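Local structure of Lactamase_B domain-containing protein (Bacillus lehensis G1, 7EV5) at residues A[113-116]-A[121-124]; A[158-163]-A[168-173]. The protein binds two zinc ions in a metallo-beta-lactamase fold and probably acts as a promiscuous hydrolase with both B3 beta-lactamase and glyoxalase II character. All blocks are in the same frame, centred on the assembly; numbering follows the deposited sequence.

Overall arrangement
Following the chain from the N terminus, interaction 1 comes first: 113-116 pairs with 121-124 across the short turn of a beta hairpin, at the outer edge of the second six-stranded sheet. The chain then runs through the rest of that hairpin, strands 136-140 and 145-149 and the small pair 152-153/156-157 before interaction 2 opens. There 158-163 touches 168-173, closing the loop that leads from strand 156-157 into helix 167-178. The two closures follow in series, neither enclosing nor crossing the other. Interactions 1 and 2 lie about 23 Å apart between centres and about 12 Å between nearest atoms. Interaction 1 ties two neighbouring strands; interaction 2 ties a loop beside the zinc site to a helix.

Interaction 1 of 2, residues A[113-116]-A[121-124]; sequences EKSL and FTFS
Leu-116 and Phe-123 form an antiparallel hydrogen-bonded pair, and their side chains leave the sheet on the same face. Leu-116 N reaches Phe-123 O at 2.9 Å, with the donor tilted 22° from the carbonyl plane, while Phe-123 N returns the bond to Leu-116 O at 2.8 Å. The phenyl ring turns an edge to the leucine backbone, with Phe-123 CD2 3.5 Å from Leu-116 O, which lies near the ring plane. A chi1 of -57° sets CG of Phe-123 beside its own backbone N, the very group that bonds this carbonyl, and so accounts for the approach. Ser-115 and Ser-124 make the adjoining non-hydrogen-bonded pair, projecting from the other face together with Thr-122. CA-H...O contacts accompany the pairing: Ser-115 CA lies 3.2 Å from Phe-123 O, and Ser-124 CA 3.3 Å from Lys-114 O. With OG anti to the backbone N (chi1 -165°), the OG of Ser-115 lies 3.7 Å from the methyl CG2 of Thr-122. One water donates to Lys-114 O. Another makes a long donation to Phe-123 O at 3.3 Å, giving that carbonyl a donor beside Leu-116 N; its 2.5 Å separation from Ser-115 OG is unusually short, and that pairing is doubtful. The hairpin 115-118/121-127, extended by backbone bonding of Lys-114 with Val-125, forms the edge of one of the two sheets of the metallo-beta-lactamase alpha-beta/beta-alpha sandwich. Strand 115-118 is outermost; on the far flank, Ser-124 bonds through its backbone to Tyr-139 of strand 136-140. Leu-116 and Phe-123 lie on the face between the sheets: both pack on Leu-51, and Phe-123 also on Leu-17, joining the hairpin to strands 46-51 and 12-18 of the other sheet.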
loop_
_atom_site.group_PDB
_atom_site.type_symbol
_atom_site.label_atom_id
_atom_site.label_comp_id
_atom_site.label_asym_id
_atom_site.label_seq_id
_atom_site.Cartn_x
_atom_site.Cartn_y
_atom_site.Cartn_z
ATOM N N GLU A 113 11.494 -11.612 -1.048
ATOM C CA GLU A 113 10.852 -12.144 -2.248
ATOM C C GLU A 113 10.787 -11.085 -3.332
ATOM O O GLU A 113 10.433 -9.933 -3.073
ATOM C CB GLU A 113 9.423 -12.579 -1.930
ATOM C CG GLU A 113 9.323 -13.715 -0.968
ATOM C CD GLU A 113 9.147 -13.235 0.448
ATOM O OE1 GLU A 113 9.264 -12.009 0.690
ATOM O OE2 GLU A 113 8.893 -14.092 1.315
ATOM N N LYS A 114 11.133 -11.480 -4.552
ATOM C CA LYS A 114 11.004 -10.594 -5.696
ATOM C C LYS A 114 9.715 -10.814 -6.467
ATOM O O LYS A 114 9.396 -10.007 -7.343
ATOM C CB LYS A 114 12.205 -10.753 -6.629
ATOM C CG LYS A 114 13.522 -10.412 -5.959
ATOM C CD LYS A 114 13.546 -8.970 -5.500
ATOM C CE LYS A 114 14.914 -8.594 -4.942
ATOM N NZ LYS A 114 15.012 -8.919 -3.495
ATOM N N SER A 115 8.971 -11.872 -6.159
ATOM C CA SER A 115 7.703 -12.160 -6.805
ATOM C C SER A 115 6.717 -12.672 -5.766
ATOM O O SER A 115 7.106 -13.260 -4.753
ATOM C CB SER A 115 7.878 -13.214 -7.905
ATOM O OG SER A 115 6.744 -13.258 -8.753
ATOM N N LEU A 116 5.431 -12.446 -6.039
ATOM C CA LEU A 116 4.333 -12.903 -5.196
ATOM C C LEU A 116 3.147 -13.188 -6.105
ATOM O O LEU A 116 2.756 -12.329 -6.904
ATOM C CB LEU A 116 3.952 -11.821 -4.177
ATOM C CG LEU A 116 2.717 -12.083 -3.325
ATOM C CD1 LEU A 116 2.894 -13.359 -2.514
ATOM C CD2 LEU A 116 2.466 -10.887 -2.412
ATOM N N PHE A 121 -3.097 -13.534 -9.994
ATOM C CA PHE A 121 -2.422 -12.240 -10.030
ATOM C C PHE A 121 -0.965 -12.439 -9.641
ATOM O O PHE A 121 -0.678 -12.908 -8.534
ATOM C CB PHE A 121 -3.046 -11.268 -9.029
ATOM C CG PHE A 121 -4.517 -11.025 -9.223
ATOM C CD1 PHE A 121 -4.966 -10.000 -10.045
ATOM C CD2 PHE A 121 -5.446 -11.796 -8.559
ATOM C CE1 PHE A 121 -6.321 -9.760 -10.199
ATOM C CE2 PHE A 121 -6.812 -11.567 -8.717
ATOM C CZ PHE A 121 -7.245 -10.542 -9.540
ATOM N N THR A 122 -0.046 -12.062 -10.521
ATOM C CA THR A 122 1.366 -12.103 -10.173
ATOM C C THR A 122 1.916 -10.691 -10.050
ATOM O O THR A 122 1.602 -9.811 -10.861
ATOM C CB THR A 122 2.186 -12.935 -11.162
ATOM O OG1 THR A 122 1.671 -14.268 -11.178
ATOM C CG2 THR A 122 3.655 -12.991 -10.732
ATOM N N PHE A 123 2.722 -10.489 -9.012
ATOM C CA PHE A 123 3.332 -9.205 -8.723
ATOM C C PHE A 123 4.833 -9.372 -8.606
ATOM O O PHE A 123 5.319 -10.405 -8.132
ATOM C CB PHE A 123 2.841 -8.678 -7.369
ATOM C CG PHE A 123 1.355 -8.547 -7.277
ATOM C CD1 PHE A 123 0.711 -7.431 -7.788
ATOM C CD2 PHE A 123 0.604 -9.532 -6.671
ATOM C CE1 PHE A 123 -0.673 -7.312 -7.702
ATOM C CE2 PHE A 123 -0.770 -9.421 -6.575
ATOM C CZ PHE A 123 -1.410 -8.311 -7.086
ATOM N N SER A 124 5.556 -8.365 -9.069
ATOM C CA SER A 124 6.938 -8.172 -8.672
ATOM C C SER A 124 6.941 -7.334 -7.402
ATOM O O SER A 124 6.185 -6.365 -7.277
ATOM C CB SER A 124 7.715 -7.446 -9.769
ATOM O OG SER A 124 7.986 -8.304 -10.860
HETATM O O HOH W 1 10.042 -10.330 -10.084
HETATM O O HOH W 2 7.058 -11.627 -10.621
#

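Interaction 2 of 2, residues A[158-163]-A[168-173]; sequences GRTDLR and TLLLAS
Leu-170 meets Gly-158 and Thr-160 through van der Waals contact, with one methyl doing most of the touching. Its CD2 lies 3.2 Å from Gly-158 O and 3.6 Å from Thr-160 CG2, so the branch is bordered by a backbone carbonyl and a threonine methyl. Thr-160 CG2 also comes within 3.9 Å of Leu-170 CB, evidence that the methyl reaches the root of the leucine as well as its tip. The CA-CB bonds of both residues point toward the opposing segment, and their side chains meet at a slant. Two extended steps in Leu-170, CG anti to the backbone N (chi1 -179°) and then CD2 anti to CA, carry that methyl from the helix to the loop.

A salt bridge lies within 158-163. Arg-159, whose CB points away from the helix, grips Asp-161 side-on: NE meets OD1 at 2.8 Å, and NH2 meets OD2 at 3.0 Å. The first bond is nearly straight (170°) and uses the syn lone pair of OD1; both oxygens lie close to the guanidinium plane. This two-point salt bridge restrains rotation of the guanidinium, while Leu-162 CD2 sits 3.4 Å above one of its faces, toward the rim.

A side-chain-to-backbone hydrogen bond links the loop to the metal centre. Arg-159 O accepts from ND1 of His-131, a zinc ligand, a second-shell bond consistent with holding the imidazole in orientation. Gly-158 bonds through its backbone to Val-151, which Leu-170 also touches. Through Leu-170, helix 167-178 packs against the loop that follows strand 156-157, while Ser-173 OG, one turn onward, bonds Pro-129 O in the segment preceding His-131.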
loop_
_atom_site.group_PDB
_atom_site.type_symbol
_atom_site.label_atom_id
_atom_site.label_comp_id
_atom_site.label_asym_id
_atom_site.label_seq_id
_atom_site.Cartn_x
_atom_site.Cartn_y
_atom_site.Cartn_z
ATOM N N GLY A 158 7.176 10.710 -0.251
ATOM C CA GLY A 158 6.768 10.379 1.100
ATOM C C GLY A 158 7.501 11.183 2.157
ATOM O O GLY A 158 8.689 11.501 2.034
ATOM N N ARG A 159 6.781 11.500 3.231
ATOM C CA ARG A 159 7.431 12.126 4.372
ATOM C C ARG A 159 8.409 11.141 5.004
ATOM O O ARG A 159 8.183 9.926 5.020
ATOM C CB ARG A 159 6.401 12.611 5.401
ATOM C CG ARG A 159 5.576 11.514 6.053
ATOM C CD ARG A 159 4.356 12.093 6.767
ATOM N NE ARG A 159 4.737 12.885 7.927
ATOM C CZ ARG A 159 3.879 13.428 8.785
ATOM N NH1 ARG A 159 2.565 13.276 8.622
ATOM N NH2 ARG A 159 4.343 14.121 9.811
ATOM N N THR A 160 9.522 11.668 5.509
ATOM C CA THR A 160 10.587 10.857 6.083
ATOM C C THR A 160 10.849 11.206 7.543
ATOM O O THR A 160 11.912 10.870 8.079
ATOM C CB THR A 160 11.860 10.967 5.244
ATOM O OG1 THR A 160 12.218 12.347 5.098
ATOM C CG2 THR A 160 11.614 10.384 3.889
ATOM N N ASP A 161 9.873 11.831 8.206
ATOM C CA ASP A 161 9.991 12.287 9.581
ATOM C C ASP A 161 9.310 11.367 10.594
ATOM O O ASP A 161 9.248 11.714 11.778
ATOM C CB ASP A 161 9.435 13.709 9.714
ATOM C CG ASP A 161 7.988 13.829 9.242
ATOM O OD1 ASP A 161 7.532 12.987 8.444
ATOM O OD2 ASP A 161 7.300 14.782 9.671
ATOM N N LEU A 162 8.798 10.210 10.167
ATOM C CA LEU A 162 8.111 9.297 11.070
ATOM C C LEU A 162 9.062 8.195 11.566
ATOM O O LEU A 162 10.275 8.247 11.338
ATOM C CB LEU A 162 6.820 8.784 10.426
ATOM C CG LEU A 162 5.870 9.844 9.868
ATOM C CD1 LEU A 162 4.612 9.218 9.243
ATOM C CD2 LEU A 162 5.493 10.855 10.941
ATOM N N ARG A 163 8.513 7.193 12.253
ATOM C CA ARG A 163 9.336 6.142 12.846
ATOM C C ARG A 163 10.157 5.423 11.779
ATOM O O ARG A 163 9.615 4.853 10.825
ATOM C CB ARG A 163 8.442 5.152 13.595
ATOM C CG ARG A 163 9.186 3.961 14.186
ATOM C CD ARG A 163 8.262 3.106 15.058
ATOM N NE ARG A 163 7.624 3.904 16.106
ATOM C CZ ARG A 163 8.173 4.149 17.290
ATOM N NH1 ARG A 163 9.364 3.640 17.583
ATOM N NH2 ARG A 163 7.535 4.895 18.181
ATOM N N THR A 168 17.490 9.794 2.891
ATOM C CA THR A 168 18.513 9.252 1.997
ATOM C C THR A 168 18.109 7.890 1.453
ATOM O O THR A 168 18.386 7.569 0.288
ATOM C CB THR A 168 19.881 9.184 2.691
ATOM O OG1 THR A 168 19.875 8.162 3.691
ATOM C CG2 THR A 168 20.239 10.517 3.327
ATOM N N LEU A 169 17.416 7.088 2.267
ATOM C CA LEU A 169 16.946 5.791 1.812
ATOM C C LEU A 169 15.758 5.942 0.868
ATOM O O LEU A 169 15.659 5.224 -0.132
ATOM C CB LEU A 169 16.569 4.963 3.040
ATOM C CG LEU A 169 16.304 3.478 2.892
ATOM C CD1 LEU A 169 17.440 2.816 2.139
ATOM C CD2 LEU A 169 16.160 2.872 4.276
ATOM N N LEU A 170 14.851 6.884 1.168
ATOM C CA LEU A 170 13.701 7.095 0.297
ATOM C C LEU A 170 14.139 7.478 -1.111
ATOM O O LEU A 170 13.618 6.948 -2.097
ATOM C CB LEU A 170 12.790 8.173 0.880
ATOM C CG LEU A 170 11.565 8.410 -0.000
ATOM C CD1 LEU A 170 10.726 7.145 -0.016
ATOM C CD2 LEU A 170 10.758 9.560 0.538
ATOM N N LEU A 171 15.114 8.382 -1.228
ATOM C CA LEU A 171 15.540 8.805 -2.558
ATOM C C LEU A 171 16.199 7.668 -3.327
ATOM O O LEU A 171 16.030 7.558 -4.547
ATOM C CB LEU A 171 16.464 10.016 -2.467
ATOM C CG LEU A 171 15.715 11.328 -2.256
ATOM C CD1 LEU A 171 16.679 12.443 -2.026
ATOM C CD2 LEU A 171 14.808 11.637 -3.444
ATOM N N ALA A 172 16.949 6.812 -2.636
ATOM C CA ALA A 172 17.503 5.636 -3.295
ATOM C C ALA A 172 16.407 4.682 -3.745
ATOM O O ALA A 172 16.471 4.141 -4.851
ATOM C CB ALA A 172 18.495 4.933 -2.375
ATOM N N SER A 173 15.410 4.428 -2.891
ATOM C CA SER A 173 14.282 3.607 -3.332
ATOM C C SER A 173 13.656 4.160 -4.601
ATOM O O SER A 173 13.366 3.407 -5.540
ATOM C CB SER A 173 13.213 3.484 -2.240
ATOM O OG SER A 173 13.703 2.744 -1.145
#